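Local coordinates for protein molybdopterin synthase catalytic subunit (Homo sapiens, PDB 5MPO) that transfers sulfur from its thiocarboxylated carrier protein into precursor Z, building the dithiolene group of molybdopterin during molybdenum cofactor biosynthesis, at residues 18-23 with 80-85; 87-92 with 126-131. All coordinates share one frame; numbering follows the deposited sequence.

Contact 1: residues 18-23 with 80-85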
ATOM      1  N   SER C  18      15.235 -11.695   8.738  1.00 58.75           N
ATOM      2  CA  SER C  18      14.702 -10.473   8.137  1.00 56.34           C
ATOM      3  C   SER C  18      15.546 -10.028   6.974  1.00 55.82           C
ATOM      4  O   SER C  18      16.772 -10.034   7.083  1.00 52.02           O
ATOM      5  CB  SER C  18      14.691  -9.364   9.162  1.00 49.01           C
ATOM      6  OG  SER C  18      13.601  -9.572  10.000  1.00 53.27           O
ATOM      7  N   LYS C  19      14.891  -9.563   5.915  1.00 48.27           N
ATOM      8  CA  LYS C  19      15.572  -9.171   4.670  1.00 48.10           C
ATOM      9  C   LYS C  19      15.228  -7.746   4.294  1.00 48.37           C
ATOM     10  O   LYS C  19      14.060  -7.321   4.456  1.00 48.13           O
ATOM     11  CB  LYS C  19      15.174 -10.038   3.494  1.00 49.26           C
ATOM     12  CG  LYS C  19      15.278 -11.522   3.741  1.00 58.24           C
ATOM     13  CD  LYS C  19      14.867 -12.346   2.520  1.00 62.41           C
ATOM     14  CE  LYS C  19      13.345 -12.488   2.420  1.00 63.86           C
ATOM     15  NZ  LYS C  19      12.858 -12.974   1.101  1.00 62.76           N
ATOM     16  N   ASP C  20      16.249  -7.021   3.815  1.00 44.35           N
ATOM     17  CA  ASP C  20      16.120  -5.741   3.164  1.00 45.96           C
ATOM     18  C   ASP C  20      16.603  -6.011   1.724  1.00 48.14           C
ATOM     19  O   ASP C  20      17.766  -6.169   1.521  1.00 45.73           O
ATOM     20  CB  ASP C  20      17.043  -4.715   3.820  1.00 43.14           C
ATOM     21  CG  ASP C  20      16.573  -4.248   5.202  1.00 50.09           C
ATOM     22  OD1 ASP C  20      15.368  -4.210   5.505  1.00 51.16           O
ATOM     23  OD2 ASP C  20      17.407  -3.853   6.016  1.00 49.34           O
ATOM     24  N   VAL C  21      15.719  -6.068   0.741  1.00 47.94           N
ATOM     25  CA  VAL C  21      16.074  -6.383  -0.648  1.00 44.51           C
ATOM     26  C   VAL C  21      15.967  -5.086  -1.449  1.00 53.12           C
ATOM     27  O   VAL C  21      14.884  -4.509  -1.595  1.00 47.80           O
ATOM     28  CB  VAL C  21      15.087  -7.402  -1.232  1.00 51.58           C
ATOM     29  CG1 VAL C  21      15.447  -7.785  -2.663  1.00 53.71           C
ATOM     30  CG2 VAL C  21      15.005  -8.637  -0.331  1.00 49.37           C
ATOM     31  N   ILE C  22      17.104  -4.626  -1.952  1.00 50.20           N
ATOM     32  CA  ILE C  22      17.226  -3.343  -2.584  1.00 47.14           C
ATOM     33  C   ILE C  22      17.850  -3.528  -3.950  1.00 51.56           C
ATOM     34  O   ILE C  22      18.943  -4.076  -4.068  1.00 55.48           O
ATOM     35  CB  ILE C  22      18.143  -2.428  -1.765  1.00 47.41           C
ATOM     36  CG1 ILE C  22      17.583  -2.305  -0.355  1.00 45.31           C
ATOM     37  CG2 ILE C  22      18.232  -1.040  -2.436  1.00 51.38           C
ATOM     38  CD1 ILE C  22      18.443  -1.558   0.602  1.00 45.87           C
ATOM     39  N   ASN C  23      17.184  -3.008  -4.964  1.00 50.94           N
ATOM     40  CA  ASN C  23      17.627  -3.159  -6.293  1.00 49.67           C
ATOM     41  C   ASN C  23      17.309  -1.978  -7.168  1.00 52.36           C
ATOM     42  O   ASN C  23      16.140  -1.593  -7.318  1.00 51.43           O
ATOM     43  CB  ASN C  23      16.980  -4.387  -6.888  1.00 64.23           C
ATOM     44  CG  ASN C  23      17.596  -4.769  -8.211  1.00 62.15           C
ATOM     45  OD1 ASN C  23      18.597  -4.228  -8.593  1.00 70.28           O
ATOM     46  ND2 ASN C  23      16.987  -5.701  -8.902  1.00 66.21           N
ATOM     47  N   LYS C  80      19.542   3.086   4.741  1.00 41.32           N
ATOM     48  CA  LYS C  80      19.237   3.862   5.912  1.00 48.36           C
ATOM     49  C   LYS C  80      17.717   3.935   6.156  1.00 50.84           C
ATOM     50  O   LYS C  80      17.240   3.833   7.293  1.00 46.27           O
ATOM     51  CB  LYS C  80      19.761   5.283   5.793  1.00 48.19           C
ATOM     52  CG  LYS C  80      21.220   5.410   6.143  1.00 42.75           C
ATOM     53  CD  LYS C  80      21.597   6.836   5.911  1.00 43.75           C
ATOM     54  CE  LYS C  80      23.086   6.941   5.664  1.00 43.78           C
ATOM     55  NZ  LYS C  80      23.324   8.327   5.137  1.00 45.09           N
ATOM     56  N   ILE C  81      16.968   4.135   5.090  1.00 44.56           N
ATOM     57  CA  ILE C  81      15.529   4.074   5.236  1.00 44.04           C
ATOM     58  C   ILE C  81      15.040   2.735   5.826  1.00 43.75           C
ATOM     59  O   ILE C  81      14.145   2.711   6.726  1.00 42.31           O
ATOM     60  CB  ILE C  81      14.879   4.395   3.901  1.00 39.68           C
ATOM     61  CG1 ILE C  81      15.026   5.890   3.647  1.00 33.95           C
ATOM     62  CG2 ILE C  81      13.416   3.917   3.844  1.00 37.74           C
ATOM     63  CD1 ILE C  81      14.675   6.200   2.210  1.00 38.04           C
ATOM     64  N   CYS C  82      15.599   1.632   5.329  1.00 40.30           N
ATOM     65  CA  CYS C  82      15.266   0.293   5.885  1.00 44.78           C
ATOM     66  C   CYS C  82      15.496   0.203   7.392  1.00 46.52           C
ATOM     67  O   CYS C  82      14.653  -0.262   8.184  1.00 54.87           O
ATOM     68  CB  CYS C  82      16.009  -0.798   5.150  1.00 39.83           C
ATOM     69  SG  CYS C  82      15.330  -0.978   3.470  1.00 42.89           S
ATOM     70  N   SER C  83      16.622   0.738   7.779  1.00 43.79           N
ATOM     71  CA  SER C  83      17.104   0.621   9.121  1.00 43.71           C
ATOM     72  C   SER C  83      16.267   1.530  10.047  1.00 42.57           C
ATOM     73  O   SER C  83      15.916   1.191  11.159  1.00 43.15           O
ATOM     74  CB  SER C  83      18.611   0.967   9.064  1.00 45.21           C
ATOM     75  OG  SER C  83      19.155   1.088  10.341  1.00 50.12           O
ATOM     76  N   ASP C  84      15.924   2.709   9.579  1.00 45.32           N
ATOM     77  CA  ASP C  84      15.095   3.582  10.362  1.00 43.20           C
ATOM     78  C   ASP C  84      13.679   3.022  10.512  1.00 43.85           C
ATOM     79  O   ASP C  84      13.089   3.096  11.576  1.00 45.12           O
ATOM     80  CB  ASP C  84      15.097   4.940   9.707  1.00 44.73           C
ATOM     81  CG  ASP C  84      16.473   5.682   9.916  1.00 46.15           C
ATOM     82  OD1 ASP C  84      17.265   5.350  10.849  1.00 48.61           O
ATOM     83  OD2 ASP C  84      16.740   6.616   9.166  1.00 43.59           O
ATOM     84  N   ILE C  85      13.150   2.462   9.450  1.00 37.97           N
ATOM     85  CA  ILE C  85      11.886   1.796   9.509  1.00 39.49           C
ATOM     86  C   ILE C  85      11.897   0.727  10.588  1.00 43.51           C
ATOM     87  O   ILE C  85      10.990   0.687  11.398  1.00 39.43           O
ATOM     88  CB  ILE C  85      11.496   1.169   8.170  1.00 41.47           C
ATOM     89  CG1 ILE C  85      10.985   2.259   7.219  1.00 39.47           C
ATOM     90  CG2 ILE C  85      10.431   0.112   8.358  1.00 42.55           C
ATOM     91  CD1 ILE C  85      10.755   1.772   5.816  1.00 39.15           C
TER
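The carboxylate of D20 turns one flat face to the side chain of C82, whose CB sits over that face. The three carboxylate atoms share the approach almost evenly: CG, OD1 and OD2 of D20 each come 3.5 Å from CB of C82. The sulfur lies above the same face but farther off, SG of C82 being 3.8 Å from OD1 of D20. This is van der Waals packing of a methylene and a thiol against a carboxylate, and the charge of D20 is met by another partner: OD1 forms a salt bridge with R86, one turn further along the helix from C82. D20 CG stands beside the backbone N and anti to the carbonyl carbon (chi1 -73°), which carries the carboxylate out across the gap to the helix. With an alanine here in place of D20, the guanidinium of R86 would probably lose its acidic mate and the CB of C82 the flat group that lies against it. Two residues along the strand, I22 extends the patch more loosely, its CD1 standing 4.3 Å from SG of C82. D20 and I22 both direct their side chains toward the helix, while the intervening V21 points away, the alternation expected of a strand that offers one face to a helix. That strand, 20-25, is an outermost strand of the four-stranded mixed sheet within this chain and runs parallel to strand 91-99. C82 also touches I94 of that neighbouring strand, placing helix 73-88 across both; helix 119-136 lies alongside, its T132 touching I81 and its A125 and Y128 touching I85.

Contact 2: residues 87-92 with 126-131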
ATOM      1  N   GLN C  87      13.608   0.676  13.242  1.00 46.80           N
ATOM      2  CA  GLN C  87      13.755   1.261  14.564  1.00 43.13           C
ATOM      3  C   GLN C  87      12.377   1.642  15.132  1.00 44.70           C
ATOM      4  O   GLN C  87      12.161   1.635  16.328  1.00 46.74           O
ATOM      5  CB  GLN C  87      14.828   2.353  14.553  1.00 48.57           C
ATOM      6  CG  GLN C  87      14.479   3.635  15.323  1.00 66.02           C
ATOM      7  CD  GLN C  87      15.540   4.763  15.235  1.00 75.89           C
ATOM      8  OE1 GLN C  87      16.543   4.693  14.466  1.00 79.69           O
ATOM      9  NE2 GLN C  87      15.320   5.812  16.043  1.00 60.11           N
ATOM     10  N   LYS C  88      11.402   1.877  14.290  1.00 41.63           N
ATOM     11  CA  LYS C  88      10.084   2.174  14.806  1.00 46.02           C
ATOM     12  C   LYS C  88       9.013   1.059  14.716  1.00 46.76           C
ATOM     13  O   LYS C  88       8.261   0.844  15.661  1.00 40.80           O
ATOM     14  CB  LYS C  88       9.527   3.383  14.077  1.00 48.93           C
ATOM     15  CG  LYS C  88       8.135   3.705  14.543  1.00 46.59           C
ATOM     16  CD  LYS C  88       7.670   4.999  14.025  1.00 48.66           C
ATOM     17  CE  LYS C  88       6.260   5.203  14.485  1.00 45.90           C
ATOM     18  NZ  LYS C  88       5.767   6.427  13.874  1.00 45.80           N
ATOM     19  N   TRP C  89       8.944   0.422  13.557  1.00 43.58           N
ATOM     20  CA  TRP C  89       7.872  -0.440  13.145  1.00 44.50           C
ATOM     21  C   TRP C  89       8.304  -1.932  13.150  1.00 47.06           C
ATOM     22  O   TRP C  89       9.386  -2.239  12.705  1.00 46.72           O
ATOM     23  CB  TRP C  89       7.460  -0.052  11.729  1.00 42.02           C
ATOM     24  CG  TRP C  89       6.669   1.219  11.654  1.00 44.95           C
ATOM     25  CD1 TRP C  89       5.396   1.417  12.139  1.00 43.62           C
ATOM     26  CD2 TRP C  89       7.052   2.448  11.048  1.00 41.05           C
ATOM     27  NE1 TRP C  89       4.974   2.676  11.869  1.00 43.03           N
ATOM     28  CE2 TRP C  89       5.959   3.349  11.207  1.00 42.96           C
ATOM     29  CE3 TRP C  89       8.186   2.873  10.350  1.00 47.04           C
ATOM     30  CZ2 TRP C  89       5.969   4.666  10.707  1.00 45.56           C
ATOM     31  CZ3 TRP C  89       8.224   4.216   9.859  1.00 48.29           C
ATOM     32  CH2 TRP C  89       7.110   5.090  10.051  1.00 46.80           C
ATOM     33  N   PRO C  90       7.420  -2.861  13.604  1.00 53.93           N
ATOM     34  CA  PRO C  90       7.692  -4.315  13.656  1.00 48.86           C
ATOM     35  C   PRO C  90       7.535  -5.010  12.317  1.00 52.37           C
ATOM     36  O   PRO C  90       6.751  -5.945  12.181  1.00 64.90           O
ATOM     37  CB  PRO C  90       6.617  -4.834  14.619  1.00 47.70           C
ATOM     38  CG  PRO C  90       5.453  -3.918  14.408  1.00 45.47           C
ATOM     39  CD  PRO C  90       6.095  -2.544  14.213  1.00 51.10           C
ATOM     40  N   VAL C  91       8.346  -4.630  11.354  1.00 49.70           N
ATOM     41  CA  VAL C  91       8.231  -5.202  10.014  1.00 47.78           C
ATOM     42  C   VAL C  91       9.137  -6.423   9.880  1.00 46.84           C
ATOM     43  O   VAL C  91      10.141  -6.526  10.563  1.00 45.34           O
ATOM     44  CB  VAL C  91       8.543  -4.145   8.906  1.00 45.77           C
ATOM     45  CG1 VAL C  91       7.644  -2.932   9.075  1.00 46.08           C
ATOM     46  CG2 VAL C  91      10.030  -3.733   8.886  1.00 44.65           C
ATOM     47  N   LYS C  92       8.831  -7.299   8.935  1.00 45.74           N
ATOM     48  CA  LYS C  92       9.681  -8.430   8.696  1.00 48.17           C
ATOM     49  C   LYS C  92      10.667  -8.147   7.559  1.00 46.85           C
ATOM     50  O   LYS C  92      11.833  -7.940   7.836  1.00 51.16           O
ATOM     51  CB  LYS C  92       8.841  -9.669   8.410  1.00 47.07           C
ATOM     52  CG  LYS C  92       9.653 -10.944   8.308  1.00 54.62           C
ATOM     53  CD  LYS C  92      10.496 -11.134   9.566  1.00 59.24           C
ATOM     54  CE  LYS C  92      11.102 -12.519   9.653  1.00 66.29           C
ATOM     55  NZ  LYS C  92      12.076 -12.559  10.774  1.00 67.59           N
ATOM     56  N   VAL C 126       5.479   1.718   4.475  1.00 43.90           N
ATOM     57  CA  VAL C 126       5.517   1.925   3.048  1.00 42.24           C
ATOM     58  C   VAL C 126       5.410   3.400   2.787  1.00 45.98           C
ATOM     59  O   VAL C 126       6.130   3.977   1.952  1.00 42.29           O
ATOM     60  CB  VAL C 126       4.400   1.174   2.334  1.00 44.08           C
ATOM     61  CG1 VAL C 126       4.130   1.747   0.951  1.00 48.14           C
ATOM     62  CG2 VAL C 126       4.803  -0.275   2.178  1.00 45.25           C
ATOM     63  N   SER C 127       4.519   4.015   3.525  1.00 43.29           N
ATOM     64  CA  SER C 127       4.294   5.426   3.382  1.00 47.52           C
ATOM     65  C   SER C 127       5.558   6.243   3.735  1.00 42.38           C
ATOM     66  O   SER C 127       5.940   7.113   2.985  1.00 35.90           O
ATOM     67  CB  SER C 127       3.107   5.835   4.243  1.00 47.43           C
ATOM     68  OG  SER C 127       2.837   7.187   4.041  1.00 68.19           O
ATOM     69  N   TYR C 128       6.184   5.951   4.873  1.00 37.74           N
ATOM     70  CA  TYR C 128       7.444   6.561   5.234  1.00 42.76           C
ATOM     71  C   TYR C 128       8.567   6.281   4.184  1.00 46.30           C
ATOM     72  O   TYR C 128       9.373   7.144   3.913  1.00 44.24           O
ATOM     73  CB  TYR C 128       7.935   6.032   6.562  1.00 41.19           C
ATOM     74  CG  TYR C 128       9.312   6.567   6.931  1.00 43.74           C
ATOM     75  CD1 TYR C 128       9.469   7.880   7.482  1.00 42.25           C
ATOM     76  CD2 TYR C 128      10.477   5.777   6.735  1.00 42.87           C
ATOM     77  CE1 TYR C 128      10.716   8.358   7.863  1.00 44.06           C
ATOM     78  CE2 TYR C 128      11.752   6.262   7.093  1.00 37.25           C
ATOM     79  CZ  TYR C 128      11.885   7.544   7.647  1.00 41.40           C
ATOM     80  OH  TYR C 128      13.147   8.027   7.986  1.00 45.25           O
ATOM     81  N   ALA C 129       8.596   5.075   3.630  1.00 42.92           N
ATOM     82  CA  ALA C 129       9.595   4.728   2.655  1.00 43.05           C
ATOM     83  C   ALA C 129       9.480   5.596   1.378  1.00 43.69           C
ATOM     84  O   ALA C 129      10.463   6.204   0.969  1.00 51.00           O
ATOM     85  CB  ALA C 129       9.522   3.257   2.331  1.00 39.55           C
ATOM     86  N   ILE C 130       8.319   5.648   0.757  1.00 44.06           N
ATOM     87  CA  ILE C 130       8.171   6.459  -0.439  1.00 45.51           C
ATOM     88  C   ILE C 130       8.397   7.963  -0.189  1.00 45.28           C
ATOM     89  O   ILE C 130       9.039   8.620  -0.975  1.00 54.51           O
ATOM     90  CB  ILE C 130       6.845   6.205  -1.189  1.00 48.30           C
ATOM     91  CG1 ILE C 130       6.848   6.974  -2.525  1.00 48.02           C
ATOM     92  CG2 ILE C 130       5.615   6.622  -0.381  1.00 57.41           C
ATOM     93  CD1 ILE C 130       7.965   6.541  -3.493  1.00 48.64           C
ATOM     94  N   ASP C 131       7.904   8.489   0.902  1.00 41.82           N
ATOM     95  CA  ASP C 131       8.165   9.878   1.251  1.00 46.28           C
ATOM     96  C   ASP C 131       9.622  10.228   1.464  1.00 44.81           C
ATOM     97  O   ASP C 131      10.092  11.335   1.094  1.00 44.90           O
ATOM     98  CB  ASP C 131       7.392  10.298   2.531  1.00 40.26           C
ATOM     99  CG  ASP C 131       5.852  10.383   2.283  1.00 47.33           C
ATOM    100  OD1 ASP C 131       5.381  10.303   1.111  1.00 46.44           O
ATOM    101  OD2 ASP C 131       5.113  10.489   3.265  1.00 48.24           O
TER
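W89 and Y128 make an oblique aromatic contact at the surface, where the chain leaving helix 73-88 meets the middle of helix 119-136. The six-membered ring of W89 and the ring of Y128 have centroids 5.8 Å apart and planes inclined at 51°, so the pair is neither a stack nor an edge-to-face arrangement. The touching is done by the far corner of the indole and the root of the tyrosine: CH2 of W89 lies 3.7 Å from CB of Y128, and CZ3 of W89 is 3.9 Å from CG of Y128. With CG anti to the backbone N (chi1 176°), it is the CB and CG of Y128 that are presented to W89. W89 is the first residue to leave helical geometry after the helix, and P90 forms the centre of an inverse gamma turn closed by a weak bond from V91 N to W89 O; the turn redirects the chain toward the sheet. One face of the indole carries the aliphatic part of K88, with CD 3.6 Å above the plane, while NE1 of W89 donates a hydrogen bond to E124, one helical turn before Y128. Helix 119-136 is also part of the dimer contact, since D131 forms a salt bridge with R119 of the second subunit, a residue predicted to bind substrate, and S127 packs on L123 of that subunit.

In the fold
Contacts 1 and 2 lie about 9 Å apart, centre to centre, on the same side of the chain's centre, and follow one another in series: contact 1 closes within helix 73-88 before contact 2 opens at that helix's end. The helix therefore serves both, meeting strand 20-25 through residues 80-85 and handing over to the loop that packs on helix 119-136. I85 joins them directly, its CG1 lying 3.6 Å from CD2 of Y128. Both contacts reach the mixed sheet, in which strands 20-25 and 91-99 are neighbours. Together they tie the N-terminal strand, through helix 73-88, to the helix that takes part in the subunit interface.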